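Local coordinates for protein aminoglycoside N(3)-acetyltransferase (PDB 7LAP) that probably transfers an acetyl group from acetyl-coenzyme A to the 3-amino group of aminoglycoside antibiotics, thereby giving resistance to them, at residues V77-N82 with A131-H136; A154-D159 with G164-R169; Q209-A214 with V218-R223. All coordinates share one frame; numbering follows the deposited sequence.

Contact 1: V77-N82 with A131-H136; sequences VTCGWN and AVRSRH
Arg133 reaches across to the loop that follows strand 74-78 and grips Gly80 through a single hydrogen bond, NH2 to Gly80 O at 2.8 Å. The carbonyl lies at the edge of the guanidinium, close to its plane, and points almost straight at the nitrogen, with a C=O...N angle of 168°. The bend is on the donor side, where the N-H...O angle is 140°. The side chain gets there by its length: CG stands anti to the backbone N, chi1 -166°, and the chain stays extended from CG to NE, so that the two backbones can remain far apart, with the CA atoms of Cys79 and Arg133 8.3 Å from each other. Cys79 supplies the apolar half of the contact. Its CB is directed at the arginine and lies 4.0 Å from Arg133 NH2, in an oblique position, while SG is turned beside the backbone N. A compact side chain is consistent with the guanidinium lying so near CB. Gly80 has a positive phi, a backbone shape that glycine adopts readily, and presents its carbonyl to the arginine.

The other nitrogens of Arg133 are engaged as well: NE with Ser140 OG, and NH1 with the backbone oxygens of Ser112 and Pro109. An arginine with several N-H groups is well suited to gather such carbonyls, and this one pins separate loops together. The contact lies at the end of strand 74-78, beside the mixed central sheet of the antibiotic N-acetyltransferase fold, in which strand 141-145 separates strands 74-78 and 132-133.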
loop_
_atom_site.group_PDB
_atom_site.type_symbol
_atom_site.label_atom_id
_atom_site.label_comp_id
_atom_site.label_asym_id
_atom_site.label_seq_id
_atom_site.Cartn_x
_atom_site.Cartn_y
_atom_site.Cartn_z
ATOM N N VAL B 77 10.562 -11.354 2.639
ATOM C CA VAL B 77 10.544 -9.971 3.109
ATOM C C VAL B 77 10.021 -9.945 4.534
ATOM O O VAL B 77 9.417 -10.904 5.012
ATOM C CB VAL B 77 9.659 -9.039 2.250
ATOM C CG1 VAL B 77 10.219 -8.914 0.785
ATOM C CG2 VAL B 77 8.248 -9.551 2.254
ATOM N N THR B 78 10.238 -8.828 5.210
ATOM C CA THR B 78 9.652 -8.638 6.521
ATOM C C THR B 78 8.429 -7.750 6.333
ATOM O O THR B 78 8.511 -6.732 5.640
ATOM C CB THR B 78 10.670 -8.062 7.508
ATOM O OG1 THR B 78 10.016 -7.776 8.739
ATOM C CG2 THR B 78 11.283 -6.734 7.021
ATOM N N CYS B 79 7.272 -8.191 6.849
ATOM C CA CYS B 79 5.993 -7.465 6.723
ATOM C C CYS B 79 5.551 -6.772 8.009
ATOM O O CYS B 79 5.328 -5.543 8.038
ATOM C CB CYS B 79 4.874 -8.445 6.291
ATOM S SG CYS B 79 5.030 -9.000 4.624
ATOM N N GLY B 80 5.363 -7.522 9.092
ATOM C CA GLY B 80 4.702 -6.938 10.261
ATOM C C GLY B 80 3.256 -6.578 9.947
ATOM O O GLY B 80 2.685 -6.995 8.953
ATOM N N TRP B 81 2.678 -5.769 10.827
ATOM C CA TRP B 81 1.255 -5.411 10.776
ATOM C C TRP B 81 1.105 -3.919 11.054
ATOM O O TRP B 81 1.334 -3.480 12.188
ATOM C CB TRP B 81 0.460 -6.219 11.792
ATOM C CG TRP B 81 -1.011 -5.990 11.804
ATOM C CD1 TRP B 81 -1.775 -5.374 10.822
ATOM C CD2 TRP B 81 -1.914 -6.340 12.857
ATOM N NE1 TRP B 81 -3.087 -5.319 11.221
ATOM C CE2 TRP B 81 -3.204 -5.915 12.460
ATOM C CE3 TRP B 81 -1.766 -7.010 14.086
ATOM C CZ2 TRP B 81 -4.342 -6.138 13.249
ATOM C CZ3 TRP B 81 -2.902 -7.204 14.886
ATOM C CH2 TRP B 81 -4.170 -6.771 14.464
ATOM N N ASN B 82 0.725 -3.140 10.025
ATOM C CA ASN B 82 0.671 -1.686 10.179
ATOM C C ASN B 82 -0.362 -1.251 11.197
ATOM O O ASN B 82 -0.171 -0.249 11.887
ATOM C CB ASN B 82 0.357 -0.988 8.857
ATOM C CG ASN B 82 0.702 0.479 8.905
ATOM O OD1 ASN B 82 1.877 0.841 8.907
ATOM N ND2 ASN B 82 -0.311 1.333 9.005
ATOM N N ALA B 131 2.225 -16.147 -3.061
ATOM C CA ALA B 131 3.055 -15.730 -1.927
ATOM C C ALA B 131 2.463 -16.272 -0.634
ATOM O O ALA B 131 1.254 -16.489 -0.531
ATOM C CB ALA B 131 3.160 -14.194 -1.834
ATOM N N VAL B 132 3.315 -16.478 0.369
ATOM C CA VAL B 132 2.888 -17.044 1.657
ATOM C C VAL B 132 3.287 -16.074 2.762
ATOM O O VAL B 132 4.447 -15.660 2.831
ATOM C CB VAL B 132 3.529 -18.417 1.904
ATOM C CG1 VAL B 132 3.115 -18.982 3.288
ATOM C CG2 VAL B 132 3.174 -19.404 0.775
ATOM N N ARG B 133 2.346 -15.733 3.636
ATOM C CA ARG B 133 2.621 -14.781 4.706
ATOM C C ARG B 133 2.569 -15.508 6.043
ATOM O O ARG B 133 1.646 -16.290 6.274
ATOM C CB ARG B 133 1.608 -13.654 4.707
ATOM C CG ARG B 133 2.126 -12.543 5.593
ATOM C CD ARG B 133 1.053 -11.774 6.184
ATOM N NE ARG B 133 1.452 -10.462 6.681
ATOM C CZ ARG B 133 0.655 -9.417 6.542
ATOM N NH1 ARG B 133 -0.484 -9.587 5.896
ATOM N NH2 ARG B 133 0.997 -8.236 7.036
ATOM N N SER B 134 3.551 -15.262 6.922
ATOM C CA SER B 134 3.575 -16.037 8.165
ATOM C C SER B 134 2.499 -15.521 9.124
ATOM O O SER B 134 1.906 -14.462 8.928
ATOM C CB SER B 134 4.978 -16.023 8.796
ATOM O OG SER B 134 5.235 -14.865 9.566
ATOM N N ARG B 135 2.217 -16.302 10.155
ATOM C CA ARG B 135 1.005 -16.079 10.925
ATOM C C ARG B 135 1.197 -15.095 12.061
ATOM O O ARG B 135 0.214 -14.740 12.731
ATOM C CB ARG B 135 0.491 -17.423 11.470
ATOM C CG ARG B 135 1.422 -18.025 12.488
ATOM C CD ARG B 135 0.975 -19.419 13.005
ATOM N NE ARG B 135 1.808 -19.829 14.129
ATOM C CZ ARG B 135 1.543 -20.845 14.955
ATOM N NH1 ARG B 135 0.451 -21.594 14.787
ATOM N NH2 ARG B 135 2.375 -21.104 15.962
ATOM N N HIS B 136 2.422 -14.628 12.297
ATOM C CA HIS B 136 2.653 -13.839 13.500
ATOM C C HIS B 136 2.063 -12.440 13.348
ATOM O O HIS B 136 2.292 -11.798 12.329
ATOM C CB HIS B 136 4.145 -13.720 13.803
ATOM C CG HIS B 136 4.412 -13.466 15.249
ATOM N ND1 HIS B 136 4.323 -12.208 15.815
ATOM C CD2 HIS B 136 4.670 -14.321 16.264
ATOM C CE1 HIS B 136 4.546 -12.303 17.114
ATOM N NE2 HIS B 136 4.769 -13.573 17.409
#

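Contact 2: A154-D159 with G164-R169; sequences AHPWDD and GSPLAR
Pro166 lays its ring over one face of the imidazole of His155, and this is the close-fitting half of the contact. Its CD sits 3.7 Å from the ring centroid and just 4° off the ring normal, a CH-pi contact, while CG leans out over His155 ND1. The two side chains meet at about a right angle. His155 turns CG anti to its own backbone N, chi1 -159°, and the ring is held at both nitrogens, ND1 by Ser134 OG and NE2 by Pro160 O, which should restrain its rotation. Pro156 meets Pro166 tip to tip, CD to CD at 4.0 Å, and its CG rests 3.7 Å from Gly164 C, where a residue without a side chain leaves the needed room.

Pro166 occupies the first turn of a helix, where a missing N-H costs nothing. Ser165 precedes it as N-cap, its OG accepting from Ala168 N in a long, weak but straight bond of 3.3 Å; OG also bonds Gly162 O. Arg169, extended from CG to NE, reaches back past the helix start, NE and NH2 both giving weak bonds to Gly164 O, while NH1 holds Asp153 O and Ala150 O.

Toward the solvent the fit slackens. The exposed Ala154 leaves its O 3.7 Å from Arg169 NH2, and at Asp159 a water fills in, donating to Asp159 O at 3.0 Å and accepting from Gly164 N at 2.8 Å. The loop is thus fastened to the start of helix 166-172, with helix 148-152 against Pro166 and Arg169, helix 189-196 against Leu167 and Ala168, and Ser134, just past strand 132-133, bonded to His155.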
loop_
_atom_site.group_PDB
_atom_site.type_symbol
_atom_site.label_atom_id
_atom_site.label_comp_id
_atom_site.label_asym_id
_atom_site.label_seq_id
_atom_site.Cartn_x
_atom_site.Cartn_y
_atom_site.Cartn_z
ATOM N N ALA B 154 3.979 -22.112 10.391
ATOM C CA ALA B 154 3.878 -22.176 11.847
ATOM C C ALA B 154 4.870 -21.240 12.540
ATOM O O ALA B 154 5.677 -21.671 13.355
ATOM C CB ALA B 154 4.086 -23.622 12.329
ATOM N N HIS B 155 4.803 -19.946 12.217
ATOM C CA HIS B 155 5.660 -18.974 12.897
ATOM C C HIS B 155 5.478 -19.078 14.416
ATOM O O HIS B 155 4.342 -18.954 14.912
ATOM C CB HIS B 155 5.321 -17.569 12.430
ATOM C CG HIS B 155 6.410 -16.566 12.664
ATOM N ND1 HIS B 155 6.723 -15.595 11.739
ATOM C CD2 HIS B 155 7.243 -16.368 13.717
ATOM C CE1 HIS B 155 7.699 -14.831 12.213
ATOM N NE2 HIS B 155 8.036 -15.282 13.411
ATOM N N PRO B 156 6.552 -19.304 15.183
ATOM C CA PRO B 156 6.405 -19.500 16.633
ATOM C C PRO B 156 5.855 -18.249 17.283
ATOM O O PRO B 156 6.352 -17.142 17.045
ATOM C CB PRO B 156 7.836 -19.778 17.105
ATOM C CG PRO B 156 8.541 -20.264 15.888
ATOM C CD PRO B 156 7.944 -19.497 14.749
ATOM N N TRP B 157 4.843 -18.435 18.134
ATOM C CA TRP B 157 4.174 -17.290 18.748
ATOM C C TRP B 157 5.137 -16.488 19.617
ATOM O O TRP B 157 5.314 -15.274 19.429
ATOM C CB TRP B 157 2.984 -17.749 19.585
ATOM C CG TRP B 157 1.842 -18.359 18.819
ATOM C CD1 TRP B 157 1.176 -19.533 19.122
ATOM C CD2 TRP B 157 1.165 -17.794 17.693
ATOM N NE1 TRP B 157 0.158 -19.741 18.213
ATOM C CE2 TRP B 157 0.143 -18.695 17.322
ATOM C CE3 TRP B 157 1.357 -16.636 16.927
ATOM C CZ2 TRP B 157 -0.701 -18.455 16.242
ATOM C CZ3 TRP B 157 0.520 -16.407 15.857
ATOM C CH2 TRP B 157 -0.498 -17.308 15.528
ATOM N N ASP B 158 5.753 -17.152 20.587
ATOM C CA ASP B 158 6.709 -16.554 21.508
ATOM C C ASP B 158 8.122 -16.787 21.005
ATOM O O ASP B 158 8.380 -17.735 20.265
ATOM C CB ASP B 158 6.559 -17.152 22.908
ATOM C CG ASP B 158 5.226 -16.809 23.530
ATOM O OD1 ASP B 158 5.021 -15.618 23.814
ATOM O OD2 ASP B 158 4.399 -17.719 23.755
ATOM N N ASP B 159 9.043 -15.926 21.443
ATOM C CA ASP B 159 10.379 -15.892 20.856
ATOM C C ASP B 159 10.291 -16.004 19.328
ATOM O O ASP B 159 10.898 -16.904 18.733
ATOM C CB ASP B 159 11.253 -17.008 21.444
ATOM C CG ASP B 159 12.756 -16.672 21.396
ATOM O OD1 ASP B 159 13.111 -15.467 21.351
ATOM O OD2 ASP B 159 13.588 -17.613 21.403
ATOM N N GLY B 164 13.045 -21.416 16.670
ATOM C CA GLY B 164 12.213 -22.122 15.715
ATOM C C GLY B 164 11.814 -21.354 14.468
ATOM O O GLY B 164 11.098 -21.883 13.613
ATOM N N SER B 165 12.294 -20.137 14.313
ATOM C CA SER B 165 11.585 -19.127 13.549
ATOM C C SER B 165 11.938 -19.189 12.071
ATOM O O SER B 165 12.900 -19.849 11.676
ATOM C CB SER B 165 11.943 -17.754 14.107
ATOM O OG SER B 165 13.320 -17.531 13.864
ATOM N N PRO B 166 11.169 -18.484 11.225
ATOM C CA PRO B 166 11.582 -18.316 9.822
ATOM C C PRO B 166 13.008 -17.838 9.660
ATOM O O PRO B 166 13.716 -18.320 8.762
ATOM C CB PRO B 166 10.578 -17.288 9.289
ATOM C CG PRO B 166 9.293 -17.634 10.083
ATOM C CD PRO B 166 9.782 -18.031 11.461
ATOM N N LEU B 167 13.458 -16.909 10.500
ATOM C CA LEU B 167 14.813 -16.408 10.330
ATOM C C LEU B 167 15.832 -17.516 10.589
ATOM O O LEU B 167 16.816 -17.637 9.854
ATOM C CB LEU B 167 15.044 -15.207 11.243
ATOM C CG LEU B 167 14.258 -13.942 10.845
ATOM C CD1 LEU B 167 14.418 -12.821 11.924
ATOM C CD2 LEU B 167 14.690 -13.433 9.462
ATOM N N ALA B 168 15.586 -18.366 11.595
ATOM C CA ALA B 168 16.449 -19.524 11.815
ATOM C C ALA B 168 16.444 -20.450 10.611
ATOM O O ALA B 168 17.484 -21.005 10.236
ATOM C CB ALA B 168 16.016 -20.296 13.063
ATOM N N ARG B 169 15.283 -20.618 9.980
ATOM C CA ARG B 169 15.203 -21.468 8.805
ATOM C C ARG B 169 15.921 -20.868 7.612
ATOM O O ARG B 169 16.440 -21.615 6.769
ATOM C CB ARG B 169 13.749 -21.735 8.453
ATOM C CG ARG B 169 13.026 -22.505 9.539
ATOM C CD ARG B 169 11.544 -22.652 9.206
ATOM N NE ARG B 169 10.756 -22.707 10.426
ATOM C CZ ARG B 169 9.448 -22.459 10.489
ATOM N NH1 ARG B 169 8.765 -22.137 9.398
ATOM N NH2 ARG B 169 8.821 -22.542 11.654
HETATM O O HOH W 1 11.702 -19.745 18.398
#

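Contact 3: Q209-A214 with V218-R223; sequences QPIEVA and VWRTFR
Gln209 and Arg220 form one hydrogen-bonded pair of an antiparallel strand pairing, and Ile211 and Val218 the next, four backbone bonds in all. The shortest is Val218 N to Ile211 O, 2.8 Å. Between them Pro210 faces Trp219 at a non-hydrogen-bonded position, where proline's missing N-H takes no bond from the partner strand. The side chains of these two lie side by side, and Pro210 CD stands over the six-membered ring of Trp219, 3.8 Å from its centroid and 21° off the normal, a CH-pi contact.

On the other face Ile211 CG2 meets the edge of the Phe222 ring, 4.1 Å from CZ. Near the turn, Val213 CG2 presses on Val218 CG2 at 3.5 Å, tighter than usual; in both residues this methyl lies between the backbone N and carbonyl carbon.

Farther out, Trp219 NE1 is held by Arg101 O, Gln209 NE2 by Asp138 OD1, and Arg220 NH2 makes a salt bridge with Asp158. Phe222 also meets the rings of His136 and Tyr207. The segments' axes run at 122°, far from straight antiparallel, as in a strongly twisted beta hairpin, here a two-stranded sheet apart from the central one.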
loop_
_atom_site.group_PDB
_atom_site.type_symbol
_atom_site.label_atom_id
_atom_site.label_comp_id
_atom_site.label_asym_id
_atom_site.label_seq_id
_atom_site.Cartn_x
_atom_site.Cartn_y
_atom_site.Cartn_z
ATOM N N GLN B 209 -2.064 -9.126 21.387
ATOM C CA GLN B 209 -2.538 -8.757 20.066
ATOM C C GLN B 209 -3.617 -9.748 19.683
ATOM O O GLN B 209 -3.558 -10.916 20.090
ATOM C CB GLN B 209 -1.398 -8.744 19.036
ATOM C CG GLN B 209 -0.752 -7.343 18.886
ATOM C CD GLN B 209 0.467 -7.360 18.013
ATOM O OE1 GLN B 209 0.688 -8.311 17.271
ATOM N NE2 GLN B 209 1.261 -6.305 18.075
ATOM N N PRO B 210 -4.639 -9.305 18.956
ATOM C CA PRO B 210 -5.725 -10.208 18.574
ATOM C C PRO B 210 -5.328 -11.029 17.355
ATOM O O PRO B 210 -4.866 -10.492 16.341
ATOM C CB PRO B 210 -6.882 -9.255 18.260
ATOM C CG PRO B 210 -6.207 -7.994 17.829
ATOM C CD PRO B 210 -4.907 -7.901 18.577
ATOM N N ILE B 211 -5.514 -12.345 17.468
ATOM C CA ILE B 211 -5.357 -13.266 16.356
ATOM C C ILE B 211 -6.656 -14.057 16.171
ATOM O O ILE B 211 -7.600 -13.968 16.957
ATOM C CB ILE B 211 -4.148 -14.211 16.539
ATOM C CG1 ILE B 211 -4.281 -15.022 17.822
ATOM C CG2 ILE B 211 -2.853 -13.410 16.577
ATOM C CD1 ILE B 211 -3.637 -16.411 17.768
ATOM N N GLU B 212 -6.689 -14.803 15.080
ATOM C CA GLU B 212 -7.830 -15.602 14.674
ATOM C C GLU B 212 -7.387 -17.063 14.668
ATOM O O GLU B 212 -6.528 -17.451 13.864
ATOM C CB GLU B 212 -8.316 -15.142 13.303
ATOM C CG GLU B 212 -9.229 -16.112 12.612
ATOM C CD GLU B 212 -10.206 -15.409 11.703
ATOM O OE1 GLU B 212 -10.575 -14.249 12.011
ATOM O OE2 GLU B 212 -10.610 -16.018 10.688
ATOM N N VAL B 213 -7.938 -17.862 15.581
ATOM C CA VAL B 213 -7.645 -19.293 15.652
ATOM C C VAL B 213 -8.953 -20.055 15.766
ATOM O O VAL B 213 -9.814 -19.700 16.580
ATOM C CB VAL B 213 -6.710 -19.658 16.825
ATOM C CG1 VAL B 213 -5.257 -19.257 16.505
ATOM C CG2 VAL B 213 -7.183 -19.016 18.106
ATOM N N ALA B 214 -9.084 -21.109 14.963
ATOM C CA ALA B 214 -10.308 -21.883 14.769
ATOM C C ALA B 214 -11.385 -21.064 14.071
ATOM O O ALA B 214 -12.550 -21.490 14.019
ATOM C CB ALA B 214 -10.852 -22.455 16.088
ATOM N N VAL B 218 -9.390 -14.206 19.139
ATOM C CA VAL B 218 -8.975 -14.315 20.526
ATOM C C VAL B 218 -7.743 -13.450 20.707
ATOM O O VAL B 218 -6.921 -13.307 19.795
ATOM C CB VAL B 218 -8.669 -15.780 20.929
ATOM C CG1 VAL B 218 -9.862 -16.685 20.661
ATOM C CG2 VAL B 218 -7.465 -16.267 20.174
ATOM N N TRP B 219 -7.624 -12.863 21.893
ATOM C CA TRP B 219 -6.398 -12.180 22.274
ATOM C C TRP B 219 -5.367 -13.205 22.729
ATOM O O TRP B 219 -5.712 -14.287 23.214
ATOM C CB TRP B 219 -6.671 -11.159 23.383
ATOM C CG TRP B 219 -7.368 -9.956 22.845
ATOM C CD1 TRP B 219 -8.697 -9.845 22.566
ATOM C CD2 TRP B 219 -6.761 -8.722 22.419
ATOM N NE1 TRP B 219 -8.959 -8.614 22.023
ATOM C CE2 TRP B 219 -7.790 -7.903 21.925
ATOM C CE3 TRP B 219 -5.455 -8.227 22.433
ATOM C CZ2 TRP B 219 -7.554 -6.601 21.443
ATOM C CZ3 TRP B 219 -5.217 -6.946 21.949
ATOM C CH2 TRP B 219 -6.262 -6.146 21.462
ATOM N N ARG B 220 -4.092 -12.872 22.528
ATOM C CA ARG B 220 -2.992 -13.711 22.974
ATOM C C ARG B 220 -1.896 -12.810 23.519
ATOM O O ARG B 220 -1.688 -11.705 23.016
ATOM C CB ARG B 220 -2.433 -14.597 21.836
ATOM C CG ARG B 220 -1.525 -15.701 22.327
ATOM C CD ARG B 220 -1.108 -16.699 21.254
ATOM N NE ARG B 220 -0.293 -17.779 21.828
ATOM C CZ ARG B 220 0.912 -17.631 22.394
ATOM N NH1 ARG B 220 1.521 -16.441 22.439
ATOM N NH2 ARG B 220 1.538 -18.697 22.897
ATOM N N THR B 221 -1.206 -13.281 24.546
ATOM C CA THR B 221 -0.038 -12.597 25.088
ATOM C C THR B 221 1.212 -13.169 24.435
ATOM O O THR B 221 1.334 -14.389 24.276
ATOM C CB THR B 221 0.029 -12.767 26.612
ATOM O OG1 THR B 221 -1.056 -12.057 27.214
ATOM C CG2 THR B 221 1.332 -12.235 27.160
ATOM N N PHE B 222 2.129 -12.290 24.050
ATOM C CA PHE B 222 3.332 -12.651 23.321
ATOM C C PHE B 222 4.558 -12.178 24.077
ATOM O O PHE B 222 4.553 -11.096 24.677
ATOM C CB PHE B 222 3.354 -12.019 21.918
ATOM C CG PHE B 222 2.240 -12.480 21.046
ATOM C CD1 PHE B 222 1.012 -11.830 21.073
ATOM C CD2 PHE B 222 2.398 -13.605 20.236
ATOM C CE1 PHE B 222 -0.037 -12.263 20.275
ATOM C CE2 PHE B 222 1.354 -14.045 19.427
ATOM C CZ PHE B 222 0.126 -13.374 19.447
ATOM N N ARG B 223 5.614 -12.978 24.014
ATOM C CA ARG B 223 6.909 -12.600 24.552
ATOM C C ARG B 223 7.925 -12.617 23.427
ATOM O O ARG B 223 7.917 -13.532 22.602
ATOM C CB ARG B 223 7.345 -13.550 25.669
ATOM C CG ARG B 223 8.694 -13.190 26.255
ATOM C CD ARG B 223 9.071 -14.156 27.333
ATOM N NE ARG B 223 10.515 -14.235 27.542
ATOM C CZ ARG B 223 11.180 -13.535 28.460
ATOM N NH1 ARG B 223 10.538 -12.681 29.259
ATOM N NH2 ARG B 223 12.491 -13.700 28.586
#

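From the N terminus, the three contacts follow one another in series, none nested in or crossing another. Contact 1 closes the longest loop, the 48 residues between its segments that carry helices 94-103 and 120-126. Contact 2 closes a short loop ahead of helix 166-172, and contact 3 the turn of a hairpin. Despite this order they touch in space. Residues 134-136 join contact 1 to contact 2, His136 NE2 lying 2.7 Å from Trp157 O, and Trp81 of contact 1 packs near Pro210 and Gln209 of contact 3. Asp158 OD1 and Arg223 N, 2.7 Å apart, bind contact 2 to contact 3. The 154-159 loop thereby links the central sheet's edge to the hairpin.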